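Local coordinates for hypothetical UPF0204 protein AF0625 (Archaeoglobus fulgidus, PDB 1YQE) that probably hydrolyses D-aminoacyl-tRNAs to free tRNA and D-amino acids, acting as a zinc-dependent deacylase that clears mischarged tRNA, at residues 78-83 against 137-142; 118-123 against 153-158. All blocks are in the same frame, centred on the assembly; numbering follows the deposited sequence.

Contact 1: 78-83 against 137-142. With POP (pyrophosphate 2-), chain B.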
ATOM      1  N   SER A  78      10.002  -1.638   1.604  1.00 19.51           N
ATOM      2  CA  SER A  78      10.841  -0.541   2.046  1.00 21.36           C
ATOM      3  C   SER A  78      10.759  -0.279   3.538  1.00 21.80           C
ATOM      4  O   SER A  78       9.925  -0.837   4.245  1.00 19.44           O
ATOM      5  CB  SER A  78      10.440   0.732   1.289  1.00 23.95           C
ATOM      6  OG  SER A  78      10.892   1.897   1.962  1.00 26.72           O
ATOM      7  N   ARG A  79      11.647   0.579   4.013  1.00 22.32           N
ATOM      8  CA  ARG A  79      11.648   0.947   5.413  1.00 22.38           C
ATOM      9  C   ARG A  79      10.662   2.101   5.562  1.00 20.49           C
ATOM     10  O   ARG A  79      10.253   2.714   4.570  1.00 18.97           O
ATOM     11  CB  ARG A  79      13.042   1.418   5.830  1.00 24.70           C
ATOM     12  CG  ARG A  79      13.550   2.601   5.021  1.00 30.18           C
ATOM     13  CD  ARG A  79      14.932   3.032   5.483  1.00 31.81           C
ATOM     14  NE  ARG A  79      15.547   3.978   4.559  1.00 35.49           N
ATOM     15  CZ  ARG A  79      15.109   5.213   4.343  1.00 37.62           C
ATOM     16  NH1 ARG A  79      14.045   5.666   4.990  1.00 39.67           N
ATOM     17  NH2 ARG A  79      15.733   5.994   3.472  1.00 38.67           N
ATOM     18  N   HIS A  80      10.264   2.374   6.798  1.00 19.08           N
ATOM     19  CA  HIS A  80       9.374   3.489   7.086  1.00 22.12           C
ATOM     20  C   HIS A  80      10.084   4.335   8.135  1.00 22.70           C
ATOM     21  O   HIS A  80      10.448   3.833   9.197  1.00 22.45           O
ATOM     22  CB  HIS A  80       8.025   3.014   7.635  1.00 20.36           C
ATOM     23  CG  HIS A  80       7.189   4.122   8.199  1.00 22.91           C
ATOM     24  ND1 HIS A  80       6.766   5.195   7.444  1.00 23.53           N
ATOM     25  CD2 HIS A  80       6.750   4.354   9.460  1.00 22.81           C
ATOM     26  CE1 HIS A  80       6.109   6.042   8.215  1.00 24.42           C
ATOM     27  NE2 HIS A  80       6.085   5.556   9.443  1.00 25.14           N
ATOM     28  N   SER A  81      10.291   5.612   7.834  1.00 24.30           N
ATOM     29  CA  SER A  81      10.965   6.501   8.769  1.00 25.80           C
ATOM     30  C   SER A  81       9.963   7.439   9.433  1.00 26.73           C
ATOM     31  O   SER A  81       9.175   8.095   8.758  1.00 27.52           O
ATOM     32  CB  SER A  81      12.040   7.313   8.037  1.00 28.66           C
ATOM     33  OG  SER A  81      12.770   8.124   8.941  1.00 31.01           O
ATOM     34  N   SER A  82       9.988   7.494  10.760  1.00 28.22           N
ATOM     35  CA  SER A  82       9.075   8.359  11.494  1.00 30.26           C
ATOM     36  C   SER A  82       9.722   8.880  12.765  1.00 30.93           C
ATOM     37  O   SER A  82      10.514   8.182  13.403  1.00 29.27           O
ATOM     38  CB  SER A  82       7.790   7.607  11.844  1.00 31.39           C
ATOM     39  OG  SER A  82       6.884   8.452  12.534  1.00 32.70           O
ATOM     40  N   LYS A  83       9.380  10.113  13.123  1.00 32.12           N
ATOM     41  CA  LYS A  83       9.920  10.748  14.314  1.00 32.96           C
ATOM     42  C   LYS A  83       9.318  10.183  15.597  1.00 33.63           C
ATOM     43  O   LYS A  83       9.825  10.445  16.688  1.00 35.13           O
ATOM     44  CB  LYS A  83       9.686  12.264  14.249  1.00 35.01           C
ATOM     45  CG  LYS A  83       8.236  12.668  14.022  1.00 35.84           C
ATOM     46  CD  LYS A  83       8.105  14.177  13.885  1.00 37.67           C
ATOM     47  CE  LYS A  83       6.685  14.593  13.530  1.00 39.47           C
ATOM     48  NZ  LYS A  83       5.711  14.282  14.613  1.00 41.90           N
ATOM     49  N   THR A 137      -0.315  -0.949  11.341  1.00 17.93           N
ATOM     50  CA  THR A 137      -1.114   0.226  11.077  1.00 14.97           C
ATOM     51  C   THR A 137      -1.062   0.594   9.604  1.00 16.78           C
ATOM     52  O   THR A 137      -0.058   0.375   8.919  1.00 16.23           O
ATOM     53  CB  THR A 137      -0.642   1.444  11.905  1.00 19.81           C
ATOM     54  OG1 THR A 137      -1.599   2.504  11.777  1.00 18.53           O
ATOM     55  CG2 THR A 137       0.714   1.938  11.415  1.00 18.34           C
ATOM     56  N   MET A 138      -2.169   1.124   9.112  1.00 17.13           N
ATOM     57  CA  MET A 138      -2.227   1.579   7.742  1.00 17.82           C
ATOM     58  C   MET A 138      -1.620   2.972   7.793  1.00 18.95           C
ATOM     59  O   MET A 138      -1.483   3.559   8.871  1.00 17.51           O
ATOM     60  CB  MET A 138      -3.674   1.704   7.273  1.00 17.91           C
ATOM     61  CG  MET A 138      -4.377   0.399   6.979  1.00 17.33           C
ATOM     62  SD  MET A 138      -3.627  -0.469   5.592  1.00 16.43           S
ATOM     63  CE  MET A 138      -4.141   0.571   4.222  1.00 14.59           C
ATOM     64  N   GLU A 139      -1.225   3.472   6.630  1.00 18.56           N
ATOM     65  CA  GLU A 139      -0.713   4.826   6.500  1.00 18.23           C
ATOM     66  C   GLU A 139      -1.599   5.392   5.407  1.00 17.59           C
ATOM     67  O   GLU A 139      -1.971   4.672   4.480  1.00 16.38           O
ATOM     68  CB  GLU A 139       0.735   4.848   6.020  1.00 21.72           C
ATOM     69  CG  GLU A 139       1.785   4.685   7.093  1.00 26.01           C
ATOM     70  CD  GLU A 139       3.184   4.816   6.529  1.00 27.15           C
ATOM     71  OE1 GLU A 139       3.501   5.894   5.980  1.00 29.80           O
ATOM     72  OE2 GLU A 139       3.968   3.846   6.624  1.00 29.50           O
ATOM     73  N   VAL A 140      -1.966   6.661   5.515  1.00 16.91           N
ATOM     74  CA  VAL A 140      -2.793   7.266   4.483  1.00 15.93           C
ATOM     75  C   VAL A 140      -1.947   7.373   3.221  1.00 16.44           C
ATOM     76  O   VAL A 140      -0.736   7.143   3.253  1.00 17.01           O
ATOM     77  CB  VAL A 140      -3.253   8.680   4.891  1.00 14.89           C
ATOM     78  CG1 VAL A 140      -4.177   8.598   6.095  1.00 15.66           C
ATOM     79  CG2 VAL A 140      -2.040   9.544   5.201  1.00 16.74           C
ATOM     80  N   THR A 141      -2.586   7.706   2.106  1.00 16.03           N
ATOM     81  CA  THR A 141      -1.874   7.876   0.849  1.00 15.52           C
ATOM     82  C   THR A 141      -0.985   9.107   0.977  1.00 14.99           C
ATOM     83  O   THR A 141      -1.446  10.163   1.398  1.00 14.30           O
ATOM     84  CB  THR A 141      -2.853   8.094  -0.315  1.00 14.77           C
ATOM     85  OG1 THR A 141      -3.612   6.898  -0.519  1.00 17.14           O
ATOM     86  CG2 THR A 141      -2.111   8.449  -1.590  1.00 17.08           C
ATOM     87  N   HIS A 142       0.289   8.959   0.640  1.00 15.18           N
ATOM     88  CA  HIS A 142       1.235  10.066   0.706  1.00 16.59           C
ATOM     89  C   HIS A 142       2.575   9.690   0.089  1.00 17.09           C
ATOM     90  O   HIS A 142       2.902   8.510  -0.047  1.00 14.68           O
ATOM     91  CB  HIS A 142       1.462  10.496   2.154  1.00 18.58           C
ATOM     92  CG  HIS A 142       2.183   9.477   2.976  1.00 21.59           C
ATOM     93  ND1 HIS A 142       3.365   9.749   3.631  1.00 24.82           N
ATOM     94  CD2 HIS A 142       1.899   8.179   3.238  1.00 23.36           C
ATOM     95  CE1 HIS A 142       3.779   8.661   4.257  1.00 26.08           C
ATOM     96  NE2 HIS A 142       2.907   7.694   4.035  1.00 25.21           N
TER
HETATM   97  P1  POP B3000      11.678   7.432   3.288  1.00 83.03           P
HETATM   98  O1  POP B3000      12.400   7.978   4.509  1.00 81.98           O
HETATM   99  O2  POP B3000      12.629   6.485   2.546  1.00 82.26           O
HETATM  100  O3  POP B3000      11.287   8.547   2.329  1.00 82.66           O
HETATM  101  O   POP B3000      10.360   6.513   3.712  1.00 82.09           O
HETATM  102  P2  POP B3000       8.921   7.134   4.264  1.00 82.67           P
HETATM  103  O4  POP B3000       8.948   8.628   4.446  1.00 81.93           O
HETATM  104  O5  POP B3000       8.567   6.478   5.558  1.00 81.57           O
HETATM  105  O6  POP B3000       7.867   6.650   3.148  1.00 82.05           O
HETATM  106  O   HOH W   1       5.860   5.361   4.655  1.00 28.30           O

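Contact 2: 118-123 against 153-158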
ATOM      1  N   LYS A 118      -4.968  -6.242   1.200  1.00 11.37           N
ATOM      2  CA  LYS A 118      -5.832  -6.894   2.183  1.00 12.35           C
ATOM      3  C   LYS A 118      -5.311  -8.269   2.584  1.00 12.50           C
ATOM      4  O   LYS A 118      -5.225  -8.588   3.766  1.00 10.44           O
ATOM      5  CB  LYS A 118      -7.257  -7.040   1.633  1.00 10.58           C
ATOM      6  CG  LYS A 118      -8.254  -7.711   2.592  1.00  9.45           C
ATOM      7  CD  LYS A 118      -8.550  -6.844   3.830  1.00  6.96           C
ATOM      8  CE  LYS A 118      -9.707  -7.417   4.654  1.00 10.98           C
ATOM      9  NZ  LYS A 118     -10.106  -6.519   5.785  1.00 11.70           N
ATOM     10  N   ASN A 119      -4.980  -9.092   1.597  1.00 12.56           N
ATOM     11  CA  ASN A 119      -4.481 -10.431   1.878  1.00 14.01           C
ATOM     12  C   ASN A 119      -3.175 -10.374   2.659  1.00 13.62           C
ATOM     13  O   ASN A 119      -2.905 -11.224   3.511  1.00 12.45           O
ATOM     14  CB  ASN A 119      -4.330 -11.210   0.565  1.00 12.44           C
ATOM     15  CG  ASN A 119      -5.676 -11.525  -0.060  1.00 13.37           C
ATOM     16  OD1 ASN A 119      -6.624 -11.854   0.646  1.00 14.59           O
ATOM     17  ND2 ASN A 119      -5.768 -11.428  -1.381  1.00 13.01           N
ATOM     18  N   TYR A 120      -2.371  -9.354   2.377  1.00 13.09           N
ATOM     19  CA  TYR A 120      -1.119  -9.171   3.087  1.00 12.70           C
ATOM     20  C   TYR A 120      -1.405  -8.862   4.559  1.00 12.25           C
ATOM     21  O   TYR A 120      -0.821  -9.464   5.456  1.00 14.58           O
ATOM     22  CB  TYR A 120      -0.323  -8.010   2.492  1.00 12.09           C
ATOM     23  CG  TYR A 120       0.850  -7.594   3.356  1.00 12.94           C
ATOM     24  CD1 TYR A 120       2.056  -8.287   3.310  1.00 12.69           C
ATOM     25  CD2 TYR A 120       0.745  -6.512   4.239  1.00 14.12           C
ATOM     26  CE1 TYR A 120       3.135  -7.917   4.113  1.00 15.71           C
ATOM     27  CE2 TYR A 120       1.820  -6.135   5.051  1.00 13.35           C
ATOM     28  CZ  TYR A 120       3.011  -6.843   4.980  1.00 14.83           C
ATOM     29  OH  TYR A 120       4.085  -6.485   5.766  1.00 17.10           O
ATOM     30  N   VAL A 121      -2.305  -7.919   4.802  1.00 13.91           N
ATOM     31  CA  VAL A 121      -2.633  -7.535   6.168  1.00 12.43           C
ATOM     32  C   VAL A 121      -3.196  -8.687   6.998  1.00 14.19           C
ATOM     33  O   VAL A 121      -2.836  -8.847   8.168  1.00 13.92           O
ATOM     34  CB  VAL A 121      -3.617  -6.350   6.177  1.00 12.52           C
ATOM     35  CG1 VAL A 121      -4.129  -6.085   7.596  1.00 13.54           C
ATOM     36  CG2 VAL A 121      -2.912  -5.115   5.637  1.00 14.35           C
ATOM     37  N   LEU A 122      -4.067  -9.499   6.408  1.00 13.31           N
ATOM     38  CA  LEU A 122      -4.628 -10.619   7.153  1.00 13.64           C
ATOM     39  C   LEU A 122      -3.571 -11.688   7.431  1.00 14.78           C
ATOM     40  O   LEU A 122      -3.613 -12.353   8.471  1.00 12.19           O
ATOM     41  CB  LEU A 122      -5.817 -11.222   6.398  1.00 13.55           C
ATOM     42  CG  LEU A 122      -7.030 -10.299   6.243  1.00 15.74           C
ATOM     43  CD1 LEU A 122      -8.131 -11.039   5.497  1.00 18.44           C
ATOM     44  CD2 LEU A 122      -7.530  -9.836   7.612  1.00 17.69           C
ATOM     45  N   ALA A 123      -2.621 -11.845   6.508  1.00 14.16           N
ATOM     46  CA  ALA A 123      -1.546 -12.822   6.671  1.00 15.34           C
ATOM     47  C   ALA A 123      -0.568 -12.318   7.729  1.00 16.60           C
ATOM     48  O   ALA A 123       0.080 -13.107   8.417  1.00 15.70           O
ATOM     49  CB  ALA A 123      -0.818 -13.041   5.350  1.00 14.14           C
ATOM     50  N   ALA A 153       1.570  -1.044  -3.979  1.00 14.56           N
ATOM     51  CA  ALA A 153       1.449  -0.621  -2.588  1.00 15.58           C
ATOM     52  C   ALA A 153       2.812  -0.773  -1.930  1.00 15.86           C
ATOM     53  O   ALA A 153       3.678  -1.493  -2.439  1.00 15.74           O
ATOM     54  CB  ALA A 153       0.401  -1.471  -1.850  1.00 15.29           C
ATOM     55  N   PHE A 154       3.004  -0.076  -0.813  1.00 14.36           N
ATOM     56  CA  PHE A 154       4.251  -0.138  -0.067  1.00 13.67           C
ATOM     57  C   PHE A 154       4.042  -0.940   1.214  1.00 14.84           C
ATOM     58  O   PHE A 154       3.101  -0.688   1.970  1.00 17.35           O
ATOM     59  CB  PHE A 154       4.741   1.267   0.303  1.00 13.75           C
ATOM     60  CG  PHE A 154       5.482   1.962  -0.803  1.00 14.26           C
ATOM     61  CD1 PHE A 154       4.822   2.365  -1.958  1.00 15.43           C
ATOM     62  CD2 PHE A 154       6.845   2.212  -0.687  1.00 15.28           C
ATOM     63  CE1 PHE A 154       5.515   3.013  -2.985  1.00 16.95           C
ATOM     64  CE2 PHE A 154       7.541   2.855  -1.701  1.00 16.24           C
ATOM     65  CZ  PHE A 154       6.874   3.256  -2.854  1.00 15.56           C
ATOM     66  N   TYR A 155       4.922  -1.909   1.434  1.00 12.34           N
ATOM     67  CA  TYR A 155       4.888  -2.773   2.609  1.00 13.39           C
ATOM     68  C   TYR A 155       6.169  -2.433   3.350  1.00 13.36           C
ATOM     69  O   TYR A 155       7.261  -2.723   2.867  1.00 14.46           O
ATOM     70  CB  TYR A 155       4.859  -4.233   2.158  1.00 10.74           C
ATOM     71  CG  TYR A 155       3.714  -4.509   1.208  1.00 12.12           C
ATOM     72  CD1 TYR A 155       3.780  -4.128  -0.137  1.00 13.03           C
ATOM     73  CD2 TYR A 155       2.533  -5.081   1.669  1.00 12.56           C
ATOM     74  CE1 TYR A 155       2.683  -4.308  -0.994  1.00 13.91           C
ATOM     75  CE2 TYR A 155       1.446  -5.265   0.835  1.00 15.01           C
ATOM     76  CZ  TYR A 155       1.520  -4.878  -0.495  1.00 15.45           C
ATOM     77  OH  TYR A 155       0.421  -5.064  -1.298  1.00 11.41           O
ATOM     78  N   GLU A 156       6.036  -1.818   4.523  1.00 13.20           N
ATOM     79  CA  GLU A 156       7.210  -1.366   5.250  1.00 14.70           C
ATOM     80  C   GLU A 156       7.353  -1.796   6.703  1.00 14.09           C
ATOM     81  O   GLU A 156       6.444  -2.371   7.303  1.00 13.31           O
ATOM     82  CB  GLU A 156       7.258   0.165   5.184  1.00 14.29           C
ATOM     83  CG  GLU A 156       6.863   0.722   3.822  1.00 16.53           C
ATOM     84  CD  GLU A 156       6.806   2.240   3.782  1.00 18.14           C
ATOM     85  OE1 GLU A 156       6.509   2.866   4.825  1.00 15.79           O
ATOM     86  OE2 GLU A 156       7.047   2.807   2.699  1.00 15.81           O
ATOM     87  N   ILE A 157       8.525  -1.478   7.248  1.00 15.33           N
ATOM     88  CA  ILE A 157       8.883  -1.753   8.632  1.00 14.75           C
ATOM     89  C   ILE A 157       9.354  -0.424   9.209  1.00 14.57           C
ATOM     90  O   ILE A 157      10.276   0.189   8.662  1.00 16.33           O
ATOM     91  CB  ILE A 157      10.056  -2.743   8.728  1.00 15.49           C
ATOM     92  CG1 ILE A 157       9.670  -4.075   8.089  1.00 15.71           C
ATOM     93  CG2 ILE A 157      10.452  -2.945  10.183  1.00 16.36           C
ATOM     94  CD1 ILE A 157      10.800  -5.086   8.078  1.00 19.30           C
ATOM     95  N   GLY A 158       8.718   0.055  10.252  1.00 16.58           N
ATOM     96  CA  GLY A 158       9.504   1.035  10.983  1.00 16.20           C
ATOM     97  C   GLY A 158       9.480   1.002  12.503  1.00 17.10           C
ATOM     98  O   GLY A 158       9.094   0.013  13.126  1.00 17.28           O
TER
HETATM   99  O   HOH W   2       4.381  -4.136   6.470  1.00 15.86           O

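Contact 1: 78-83 against 137-142
Glu-139 brings its carboxylate over one face of the His-80 imidazole, OE2 lying above the rim of the ring 3.2 Å from ND1. The approach is too steep for a hydrogen bond, and the ring and carboxylate planes stand 51° apart. Water 1 supplies the polar link: it lies 2.9 Å from His-80 ND1 and apparently donates to Glu-139 OE1 at 2.8 Å. ND1 also makes a weak bond to pyrophosphate O5, which receives Ser-81 N as well, at 3.0 Å. With CG anti to the backbone N (chi1 168°), the ring projects from strand 73-81 toward 137-142, at the pyrophosphate pocket on the mixed sheet of the deacylase domain. Arg-79 binds the other phosphate, NH1 donating to pyrophosphate O1 at the guanidinium edge, in its plane, over 2.9 Å. An alanine in place of His-80 would probably cost O5 its weak ND1 bond, leave water 1 and Tyr-199 OH without their imidazole partner and open a gap beside the Glu-139 carboxylate. In the second shell, Tyr-199 OH binds His-80 NE2 and Thr-90 OG1 holds Glu-139 OE2, while His-142 NE2 donates to Glu-139 OE1 over 2.7 Å from the anti side, 28° out of the carboxylate plane.

Contact 2: 118-123 against 153-158
The ring of Tyr-120 takes the edge of Tyr-155 on one face: CD2 of Tyr-155 sits 3.3 Å above the plane, over the ring centre, while Tyr-120 CD2 lies in the plane of the Tyr-155 ring, off its edge. This is a T-shaped (edge-to-face) aromatic pair, with centroids 4.6 Å apart and planes at 74°, and it packs helix 114-125 onto strand 152-159 of the mixed sheet. The Tyr-155 edge is aimed so centrally that its CD2 comes within 3.8 Å of every ring carbon of Tyr-120; the closest pair is CD2 to CD2, at 3.4 Å. Beside it, Tyr-155 CE2 leans on the base of the other side chain, 3.7 Å from Tyr-120 CB. The side chains run antiparallel, each passing alongside the other. Tyr-120 reaches from the helix toward the sheet because CG is anti to the backbone N (chi1 168°), and this carries the hydroxyl beyond Tyr-155 toward the strand backbone. Val-91 of strand 88-92 and Val-173, Ala-176 and Met-177 of helix 167-182 also pack on Tyr-120, and Leu-75 meets Tyr-155, so the pair is buried between helices and sheet. Strand alternation sends the neighbouring Glu-156 the other way, to the pyrophosphate pocket, where its carboxylate comes close to that of Glu-139; Tyr-155 itself stays about 11 Å from the pyrophosphate, measured from its side chain. Between helix and strand, water 2 is hydrogen-bonded to Tyr-120 OH at 2.5 Å and donates to Glu-156 O at 2.8 Å.

Overall arrangement
From the N terminus the segments come in the order 78-83, 118-123, 137-142, 153-158, so the two contacts cross and neither nests in the other. Contact 1 closes a loop of 53 residues that runs through strand 88-92 and helix 114-125; contact 2 closes one of 29 residues that runs through strand 135-138. In the mixed sheet, strands 73-81 and 152-159 are parallel neighbours, joined by probable backbone bonds such as His-80 N to Ile-157 O, while contact 1 reaches past 152-159 and 88-92 to the end of edge strand 135-138. Contact 1 thus spans the pyrophosphate side of the sheet, and contact 2 fixes a helix to its other side.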